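Local coordinates for possible substrate binding protein of ABC transporter system (Rhodopseudomonas palustris, PDB 3N0X) that probably serves as the substrate-binding component of an ABC transporter, capturing branched-chain or related amino acids for uptake, at residues A[131-136]-A[204-209]; A[191-196]-A[227-232]; A[219-224]-A[244-249]. All coordinates share one frame; numbering follows the deposited sequence.

All three contacts belong to one lobe of a periplasmic binding protein, the one built round the parallel sheet 171-178, 142-149, 202-207, 229-233. Contact 1 joins helix 126-137 to strand 202-207. Contact 2 packs helix 186-196 against the neighbouring outermost strand, 229-233, and its centre lies about 14 Å from that of contact 1. Contact 3 ties the end of helix 215-221 to the loop before strand 251-254, with its centre about 12 Å from contact 2 and 16 Å from contact 1. Along the chain contact 2 alternates with each of the others, whereas both segments of contact 1 precede those of contact 3. Together they fasten helices and a loop to one alpha/beta lobe, consistent with its moving as a unit.

Contact 1 (A[131-136]-A[204-209]); sequences ISNAVA and IIWVIW
Asn133 and Trp206 alone carry this contact, a helix side chain meeting the indole of a central strand in a parallel sheet. Asn133 can be followed outward from the helix. Its CB lies 3.4 Å from NE1 of Trp206 and is also close to CZ2 of the same ring, so the first carbon already rests against the indole. CG comes next, 3.5 Å from Trp206 NE1. At the tip the amide divides: OD1 accepts a hydrogen bond from Trp206 NE1 at 3.1 Å, with an N-H...O angle of 155°, while ND2 turns back to the helix and donates to the carbonyl of Asp129. With amide and indole planes 48° apart, the indole N-H approaches from above the carbonyl plane rather than along a lone pair, and OD1 sits near the ring plane at the indole edge, tilted slightly from it. Trp206 reaches the helix because its CG is anti to the backbone N (chi1 -176°), which carries the ring off the strand. Phe161 of helix 152-165 stacks on that ring. The contact thus joins two layers of the alpha/beta lobe, helix 126-137 and the sheet. Asn133 OD1 also accepts the backbone N-H of Ala253, from strand 251-254; two donors therefore share one buried oxygen, and with ND2 engaged as well the amide is probably fixed in its rotation, leaving the indole N-H satisfied although both residues are buried.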
loop_
_atom_site.group_PDB
_atom_site.type_symbol
_atom_site.label_atom_id
_atom_site.label_comp_id
_atom_site.label_asym_id
_atom_site.label_seq_id
_atom_site.Cartn_x
_atom_site.Cartn_y
_atom_site.Cartn_z
ATOM N N ILE A 131 8.880 6.543 1.708
ATOM C CA ILE A 131 10.257 6.163 1.597
ATOM C C ILE A 131 10.621 5.678 0.186
ATOM O O ILE A 131 11.664 6.056 -0.372
ATOM C CB ILE A 131 10.597 5.102 2.693
ATOM C CG1 ILE A 131 10.556 5.764 4.060
ATOM C CG2 ILE A 131 11.952 4.462 2.434
ATOM C CD1 ILE A 131 10.499 4.782 5.254
ATOM N N SER A 132 9.784 4.815 -0.380
ATOM C CA SER A 132 10.022 4.359 -1.729
ATOM C C SER A 132 10.128 5.546 -2.703
ATOM O O SER A 132 10.937 5.520 -3.625
ATOM C CB SER A 132 8.929 3.377 -2.189
ATOM O OG SER A 132 7.649 3.987 -2.289
ATOM N N ASN A 133 9.294 6.561 -2.541
ATOM C CA ASN A 133 9.406 7.755 -3.382
ATOM C C ASN A 133 10.735 8.480 -3.243
ATOM O O ASN A 133 11.349 8.879 -4.223
ATOM C CB ASN A 133 8.209 8.685 -3.161
ATOM C CG ASN A 133 7.011 8.264 -3.969
ATOM O OD1 ASN A 133 6.833 8.748 -5.103
ATOM N ND2 ASN A 133 6.211 7.338 -3.442
ATOM N N ALA A 134 11.209 8.618 -2.006
ATOM C CA ALA A 134 12.489 9.286 -1.767
ATOM C C ALA A 134 13.638 8.513 -2.391
ATOM O O ALA A 134 14.530 9.098 -3.014
ATOM C CB ALA A 134 12.729 9.477 -0.256
ATOM N N VAL A 135 13.634 7.181 -2.234
ATOM C CA VAL A 135 14.666 6.330 -2.790
ATOM C C VAL A 135 14.581 6.347 -4.334
ATOM O O VAL A 135 15.633 6.333 -5.019
ATOM C CB VAL A 135 14.548 4.890 -2.214
ATOM C CG1 VAL A 135 15.421 3.897 -2.980
ATOM C CG2 VAL A 135 14.860 4.919 -0.700
ATOM N N ALA A 136 13.368 6.425 -4.881
ATOM C CA ALA A 136 13.200 6.452 -6.321
ATOM C C ALA A 136 13.819 7.723 -6.931
ATOM O O ALA A 136 14.612 7.629 -7.886
ATOM C CB ALA A 136 11.705 6.390 -6.690
ATOM N N ILE A 204 12.825 19.190 -8.421
ATOM C CA ILE A 204 11.593 18.404 -8.352
ATOM C C ILE A 204 10.721 18.886 -7.195
ATOM O O ILE A 204 11.238 19.100 -6.090
ATOM C CB ILE A 204 11.878 16.912 -8.134
ATOM C CG1 ILE A 204 12.875 16.359 -9.180
ATOM C CG2 ILE A 204 10.550 16.088 -8.175
ATOM C CD1 ILE A 204 13.310 14.883 -8.920
ATOM N N ILE A 205 9.437 19.076 -7.451
ATOM C CA ILE A 205 8.430 19.278 -6.395
ATOM C C ILE A 205 7.813 17.902 -6.212
ATOM O O ILE A 205 7.209 17.365 -7.162
ATOM C CB ILE A 205 7.337 20.317 -6.773
ATOM C CG1 ILE A 205 7.979 21.707 -6.945
ATOM C CG2 ILE A 205 6.218 20.294 -5.737
ATOM C CD1 ILE A 205 7.055 22.712 -7.610
ATOM N N TRP A 206 7.912 17.345 -5.004
ATOM C CA TRP A 206 7.283 16.062 -4.675
ATOM C C TRP A 206 6.035 16.354 -3.847
ATOM O O TRP A 206 6.096 17.058 -2.833
ATOM C CB TRP A 206 8.247 15.109 -3.940
ATOM C CG TRP A 206 7.630 13.791 -3.698
ATOM C CD1 TRP A 206 7.467 12.813 -4.619
ATOM C CD2 TRP A 206 7.082 13.276 -2.474
ATOM N NE1 TRP A 206 6.844 11.716 -4.064
ATOM C CE2 TRP A 206 6.601 11.959 -2.745
ATOM C CE3 TRP A 206 6.954 13.779 -1.178
ATOM C CZ2 TRP A 206 6.005 11.159 -1.764
ATOM C CZ3 TRP A 206 6.351 12.964 -0.199
ATOM C CH2 TRP A 206 5.897 11.670 -0.508
ATOM N N VAL A 207 4.905 15.816 -4.296
ATOM C CA VAL A 207 3.625 16.045 -3.657
ATOM C C VAL A 207 3.147 14.772 -2.947
ATOM O O VAL A 207 3.253 13.638 -3.484
ATOM C CB VAL A 207 2.602 16.474 -4.695
ATOM C CG1 VAL A 207 1.228 16.787 -4.036
ATOM C CG2 VAL A 207 3.089 17.729 -5.457
ATOM N N ILE A 208 2.603 14.960 -1.748
ATOM C CA ILE A 208 1.894 13.906 -1.057
ATOM C C ILE A 208 0.510 14.513 -0.772
ATOM O O ILE A 208 0.405 15.608 -0.208
ATOM C CB ILE A 208 2.600 13.369 0.219
ATOM C CG1 ILE A 208 1.702 12.345 0.926
ATOM C CG2 ILE A 208 2.977 14.510 1.158
ATOM C CD1 ILE A 208 2.363 11.626 2.101
ATOM N N TRP A 209 -0.538 13.808 -1.159
ATOM C CA TRP A 209 -1.888 14.375 -1.052
ATOM C C TRP A 209 -2.910 13.234 -0.938
ATOM O O TRP A 209 -2.816 12.238 -1.656
ATOM C CB TRP A 209 -2.209 15.236 -2.281
ATOM C CG TRP A 209 -3.231 16.282 -2.039
ATOM C CD1 TRP A 209 -4.586 16.189 -2.233
ATOM C CD2 TRP A 209 -2.997 17.604 -1.537
ATOM N NE1 TRP A 209 -5.194 17.380 -1.914
ATOM C CE2 TRP A 209 -4.249 18.270 -1.481
ATOM C CE3 TRP A 209 -1.848 18.311 -1.169
ATOM C CZ2 TRP A 209 -4.373 19.569 -1.034
ATOM C CZ3 TRP A 209 -1.971 19.595 -0.748
ATOM C CH2 TRP A 209 -3.231 20.224 -0.663
#

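Contact 2 (A[191-196]-A[227-232]); sequences RLFDAL and YGIELS
The backbones of helix segment 191-196 and segment 227-232 come closest at Phe193 and Tyr227, whose CA atoms are 7.1 Å apart, and at Leu196 and Ile229, at 7.4 Å. Phe193 stands between two partners. Its CD2 meets CE2 of Tyr227 at 3.4 Å, and the two rings meet obliquely, centroids 5.3 Å apart and planes inclined by 43°. Its CD1 lies 3.8 Å from CD1 of Ile229. That same methyl reaches on past the ring to the helix backbone, coming 3.7 Å from CA of Phe193, and also touches CB of Leu196. Ile229 can reach so far because CG1 is anti to its carbonyl carbon (chi1 -61°), which extends the longer branch toward the helix, while CG2 faces CD1 of Leu196. Ile205 of strand 202-207 touches both Phe193 and Leu196, and Leu192 and Leu196 reach strands 142-149 and 171-178 as well, so the helix lies across the sheet, as helices do in an alpha/beta sandwich. Tyr227 OH also bonds with NE2 of Gln190. Carbon meets carbon throughout this contact, which implies that shape and exclusion of water, rather than directional bonds, hold the helix to the strand.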
loop_
_atom_site.group_PDB
_atom_site.type_symbol
_atom_site.label_atom_id
_atom_site.label_comp_id
_atom_site.label_asym_id
_atom_site.label_seq_id
_atom_site.Cartn_x
_atom_site.Cartn_y
_atom_site.Cartn_z
ATOM N N ARG A 191 5.731 29.933 -4.218
ATOM C CA ARG A 191 6.767 29.746 -3.198
ATOM C C ARG A 191 7.652 28.560 -3.551
ATOM O O ARG A 191 8.884 28.609 -3.394
ATOM C CB ARG A 191 6.171 29.579 -1.795
ATOM C CG ARG A 191 5.426 30.844 -1.302
ATOM C CD ARG A 191 5.242 30.807 0.202
ATOM N NE ARG A 191 4.397 29.711 0.674
ATOM C CZ ARG A 191 3.066 29.762 0.736
ATOM N NH1 ARG A 191 2.426 30.850 0.311
ATOM N NH2 ARG A 191 2.368 28.728 1.197
ATOM N N LEU A 192 7.024 27.473 -3.986
ATOM C CA LEU A 192 7.773 26.280 -4.386
ATOM C C LEU A 192 8.667 26.566 -5.579
ATOM O O LEU A 192 9.846 26.193 -5.599
ATOM C CB LEU A 192 6.803 25.123 -4.681
ATOM C CG LEU A 192 6.038 24.561 -3.480
ATOM C CD1 LEU A 192 4.841 23.769 -3.970
ATOM C CD2 LEU A 192 6.936 23.681 -2.598
ATOM N N PHE A 193 8.119 27.241 -6.576
ATOM C CA PHE A 193 8.923 27.586 -7.756
ATOM C C PHE A 193 10.074 28.503 -7.361
ATOM O O PHE A 193 11.223 28.292 -7.794
ATOM C CB PHE A 193 8.092 28.303 -8.822
ATOM C CG PHE A 193 6.986 27.499 -9.403
ATOM C CD1 PHE A 193 6.926 26.133 -9.300
ATOM C CD2 PHE A 193 5.982 28.141 -10.111
ATOM C CE1 PHE A 193 5.899 25.416 -9.859
ATOM C CE2 PHE A 193 4.945 27.411 -10.673
ATOM C CZ PHE A 193 4.908 26.059 -10.557
ATOM N N ASP A 194 9.787 29.515 -6.536
ATOM C CA ASP A 194 10.847 30.449 -6.113
ATOM C C ASP A 194 11.947 29.767 -5.294
ATOM O O ASP A 194 13.135 30.123 -5.415
ATOM C CB ASP A 194 10.282 31.651 -5.364
ATOM C CG ASP A 194 9.488 32.579 -6.277
ATOM O OD1 ASP A 194 9.540 32.445 -7.537
ATOM O OD2 ASP A 194 8.778 33.443 -5.726
ATOM N N ALA A 195 11.575 28.750 -4.515
ATOM C CA ALA A 195 12.528 27.961 -3.747
ATOM C C ALA A 195 13.471 27.074 -4.581
ATOM O O ALA A 195 14.492 26.603 -4.074
ATOM C CB ALA A 195 11.785 27.068 -2.727
ATOM N N LEU A 196 13.090 26.780 -5.822
ATOM C CA LEU A 196 13.860 25.913 -6.670
ATOM C C LEU A 196 14.481 26.550 -7.923
ATOM O O LEU A 196 15.446 26.004 -8.453
ATOM C CB LEU A 196 12.978 24.760 -7.111
ATOM C CG LEU A 196 12.537 23.769 -6.063
ATOM C CD1 LEU A 196 11.508 22.788 -6.754
ATOM C CD2 LEU A 196 13.698 22.993 -5.407
ATOM N N TYR A 227 10.622 26.981 -15.321
ATOM C CA TYR A 227 11.686 27.157 -14.330
ATOM C C TYR A 227 12.633 25.964 -14.261
ATOM O O TYR A 227 13.484 25.905 -13.376
ATOM C CB TYR A 227 11.082 27.297 -12.956
ATOM C CG TYR A 227 10.264 28.532 -12.771
ATOM C CD1 TYR A 227 10.863 29.768 -12.785
ATOM C CD2 TYR A 227 8.914 28.456 -12.538
ATOM C CE1 TYR A 227 10.132 30.917 -12.582
ATOM C CE2 TYR A 227 8.184 29.600 -12.305
ATOM C CZ TYR A 227 8.814 30.823 -12.342
ATOM O OH TYR A 227 8.081 31.965 -12.132
ATOM N N GLY A 228 12.476 25.015 -15.175
ATOM C CA GLY A 228 13.207 23.776 -15.155
ATOM C C GLY A 228 12.864 22.913 -13.951
ATOM O O GLY A 228 13.722 22.203 -13.426
ATOM N N ILE A 229 11.603 22.944 -13.532
ATOM C CA ILE A 229 11.128 22.130 -12.413
ATOM C C ILE A 229 10.218 21.018 -12.906
ATOM O O ILE A 229 9.346 21.267 -13.767
ATOM C CB ILE A 229 10.379 23.019 -11.391
ATOM C CG1 ILE A 229 11.293 24.084 -10.828
ATOM C CG2 ILE A 229 9.758 22.184 -10.253
ATOM C CD1 ILE A 229 10.563 25.230 -10.065
ATOM N N GLU A 230 10.405 19.820 -12.352
ATOM C CA GLU A 230 9.594 18.629 -12.618
ATOM C C GLU A 230 8.676 18.407 -11.444
ATOM O O GLU A 230 9.047 18.726 -10.313
ATOM C CB GLU A 230 10.481 17.365 -12.658
ATOM C CG GLU A 230 11.277 17.134 -13.897
ATOM C CD GLU A 230 11.855 15.729 -13.912
ATOM O OE1 GLU A 230 11.060 14.752 -13.816
ATOM O OE2 GLU A 230 13.101 15.608 -13.996
ATOM N N LEU A 231 7.497 17.847 -11.684
ATOM C CA LEU A 231 6.607 17.426 -10.612
ATOM C C LEU A 231 6.744 15.935 -10.417
ATOM O O LEU A 231 7.085 15.213 -11.349
ATOM C CB LEU A 231 5.152 17.712 -10.961
ATOM C CG LEU A 231 4.740 19.156 -11.253
ATOM C CD1 LEU A 231 3.199 19.235 -11.509
ATOM C CD2 LEU A 231 5.203 20.145 -10.150
ATOM N N SER A 232 6.538 15.484 -9.189
ATOM C CA SER A 232 6.607 14.077 -8.818
ATOM C C SER A 232 5.574 13.780 -7.753
ATOM O O SER A 232 5.268 14.612 -6.905
ATOM C CB SER A 232 8.023 13.706 -8.334
ATOM O OG SER A 232 8.184 12.344 -7.905
#

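Contact 3 (A[219-224]-A[244-249]); sequences LQDMDP and YKRLPG
Hydrogen bonding centres on Gln220, whose side chain is modelled in two positions; in the one described here, NE2 donates to the carbonyl O of Arg246 at 3.3 Å. The bond is long but almost straight, 175° at the hydrogen; it lies in the carbonyl plane, on a lone pair of the oxygen, and the acceptor is likewise within the plane of the glutamine amide. With CG anti to the backbone N (chi1 -175°) and a bend at chi2 of 74°, this conformer leaves the helix and then turns its amide onto the loop. A water, 2.9 Å from Gln220 NE2, accepts from that nitrogen and donates in turn to Pro248 O, so in this position one NH2 group serves two carbonyls of the loop, one directly and one through solvent. Within the periplasmic binding protein fold, the contact joins helix 215-221, which precedes edge strand 229-233 of the parallel sheet, to the loop leading on to strand 251-254. Van der Waals contact accompanies the bonds. In the same conformer, the CD2 methyl of Leu247 lies 3.4 Å from Gln220 NE2 and 3.8 Å from its CD, and also near its CB, the two chains running antiparallel alongside each other, while Leu247 also touches Leu216 one turn earlier on the helix. Charge may contribute at the solvent-exposed side, where the carboxylate of Asp221 lies at the edge of the Arg246 guanidinium, near its plane; the salt bridge is doubtful, because OD1 and NH2 are modelled too close. NH1 of Arg246 lies 3.6 Å from CG of Gln220, which approaches the guanidinium obliquely.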
loop_
_atom_site.group_PDB
_atom_site.type_symbol
_atom_site.label_atom_id
_atom_site.label_comp_id
_atom_site.label_asym_id
_atom_site.label_seq_id
_atom_site.Cartn_x
_atom_site.Cartn_y
_atom_site.Cartn_z
ATOM N N LEU A 219 -0.695 22.556 -10.255
ATOM C CA LEU A 219 0.698 22.991 -10.362
ATOM C C LEU A 219 1.178 22.897 -11.833
ATOM O O LEU A 219 1.859 23.810 -12.304
ATOM C CB LEU A 219 1.631 22.147 -9.476
ATOM C CG LEU A 219 1.503 22.387 -7.980
ATOM C CD1 LEU A 219 2.278 21.320 -7.203
ATOM C CD2 LEU A 219 1.935 23.820 -7.628
ATOM N N GLN A 220 0.837 21.799 -12.504
ATOM C CA GLN A 220 1.189 21.615 -13.928
ATOM C C GLN A 220 0.621 22.762 -14.785
ATOM O O GLN A 220 1.286 23.227 -15.733
ATOM C CB GLN A 220 0.703 20.248 -14.438
ATOM C CG GLN A 220 1.120 19.881 -15.874
ATOM C CD GLN A 220 2.591 19.498 -16.002
ATOM O OE1 GLN A 220 3.480 20.255 -15.606
ATOM N NE2 GLN A 220 2.850 18.319 -16.569
ATOM N N ASP A 221 -0.581 23.244 -14.448
ATOM C CA ASP A 221 -1.196 24.347 -15.182
ATOM C C ASP A 221 -0.368 25.635 -15.057
ATOM O O ASP A 221 -0.448 26.521 -15.915
ATOM C CB ASP A 221 -2.650 24.645 -14.696
ATOM C CG ASP A 221 -3.661 23.570 -15.078
ATOM O OD1 ASP A 221 -3.448 22.855 -16.068
ATOM O OD2 ASP A 221 -4.691 23.450 -14.352
HETATM N N MSE A 222 0.422 25.760 -13.986
HETATM C CA MSE A 222 1.296 26.926 -13.789
HETATM C C MSE A 222 2.642 26.811 -14.529
HETATM O O MSE A 222 3.447 27.705 -14.437
HETATM C CB MSE A 222 1.559 27.171 -12.292
HETATM C CG MSE A 222 0.278 27.508 -11.527
HETATM SE SE MSE A 222 0.519 27.400 -9.569
HETATM C CE MSE A 222 1.529 28.845 -9.348
ATOM N N ASP A 223 2.861 25.703 -15.231
ATOM C CA ASP A 223 4.016 25.534 -16.126
ATOM C C ASP A 223 5.348 25.541 -15.395
ATOM O O ASP A 223 6.179 26.413 -15.621
ATOM C CB ASP A 223 3.992 26.660 -17.198
ATOM C CG ASP A 223 4.954 26.395 -18.377
ATOM O OD1 ASP A 223 5.488 25.273 -18.439
ATOM O OD2 ASP A 223 5.176 27.299 -19.234
ATOM N N PRO A 224 5.562 24.538 -14.530
ATOM C CA PRO A 224 6.838 24.432 -13.824
ATOM C C PRO A 224 8.056 24.254 -14.731
ATOM O O PRO A 224 9.168 24.650 -14.340
ATOM C CB PRO A 224 6.655 23.203 -12.916
ATOM C CG PRO A 224 5.547 22.446 -13.524
ATOM C CD PRO A 224 4.648 23.435 -14.236
ATOM N N TYR A 244 -3.157 11.321 -14.261
ATOM C CA TYR A 244 -1.736 11.377 -14.530
ATOM C C TYR A 244 -1.389 11.429 -16.033
ATOM O O TYR A 244 -0.245 11.677 -16.384
ATOM C CB TYR A 244 -0.996 10.172 -13.911
ATOM C CG TYR A 244 -0.916 10.035 -12.376
ATOM C CD1 TYR A 244 -2.004 10.321 -11.536
ATOM C CD2 TYR A 244 0.200 9.489 -11.795
ATOM C CE1 TYR A 244 -1.910 10.145 -10.159
ATOM C CE2 TYR A 244 0.288 9.315 -10.427
ATOM C CZ TYR A 244 -0.749 9.656 -9.612
ATOM O OH TYR A 244 -0.711 9.456 -8.230
ATOM N N LYS A 245 -2.373 11.218 -16.911
ATOM C CA LYS A 245 -2.169 11.384 -18.346
ATOM C C LYS A 245 -1.808 12.828 -18.727
ATOM O O LYS A 245 -1.296 13.069 -19.815
ATOM C CB LYS A 245 -3.394 10.869 -19.142
ATOM C CG LYS A 245 -3.548 9.355 -19.000
ATOM C CD LYS A 245 -4.869 8.814 -19.595
ATOM C CE LYS A 245 -4.940 8.944 -21.078
ATOM N NZ LYS A 245 -6.210 8.378 -21.617
ATOM N N ARG A 246 -2.052 13.774 -17.821
ATOM C CA ARG A 246 -1.620 15.165 -17.982
ATOM C C ARG A 246 -0.158 15.417 -17.560
ATOM O O ARG A 246 0.326 16.545 -17.724
ATOM C CB ARG A 246 -2.540 16.080 -17.158
ATOM C CG ARG A 246 -3.941 16.323 -17.794
ATOM C CD ARG A 246 -4.034 17.676 -18.529
ATOM N NE ARG A 246 -4.030 18.818 -17.594
ATOM C CZ ARG A 246 -2.975 19.593 -17.309
ATOM N NH1 ARG A 246 -1.785 19.404 -17.887
ATOM N NH2 ARG A 246 -3.112 20.578 -16.432
ATOM N N LEU A 247 0.546 14.366 -17.099
ATOM C CA LEU A 247 1.904 14.474 -16.533
ATOM C C LEU A 247 2.910 13.524 -17.221
ATOM O O LEU A 247 3.561 12.704 -16.552
ATOM C CB LEU A 247 1.832 14.174 -15.027
ATOM C CG LEU A 247 0.874 15.033 -14.181
ATOM C CD1 LEU A 247 0.531 14.392 -12.824
ATOM C CD2 LEU A 247 1.527 16.392 -14.032
ATOM N N PRO A 248 3.016 13.580 -18.551
ATOM C CA PRO A 248 3.923 12.677 -19.226
ATOM C C PRO A 248 5.348 12.765 -18.673
ATOM O O PRO A 248 5.859 13.860 -18.451
ATOM C CB PRO A 248 3.859 13.142 -20.688
ATOM C CG PRO A 248 3.367 14.525 -20.610
ATOM C CD PRO A 248 2.407 14.532 -19.498
ATOM N N GLY A 249 5.969 11.616 -18.429
ATOM C CA GLY A 249 7.347 11.554 -17.988
ATOM C C GLY A 249 7.513 11.698 -16.479
ATOM O O GLY A 249 8.630 11.587 -15.984
HETATM O O HOH W 1 4.789 16.417 -17.488
#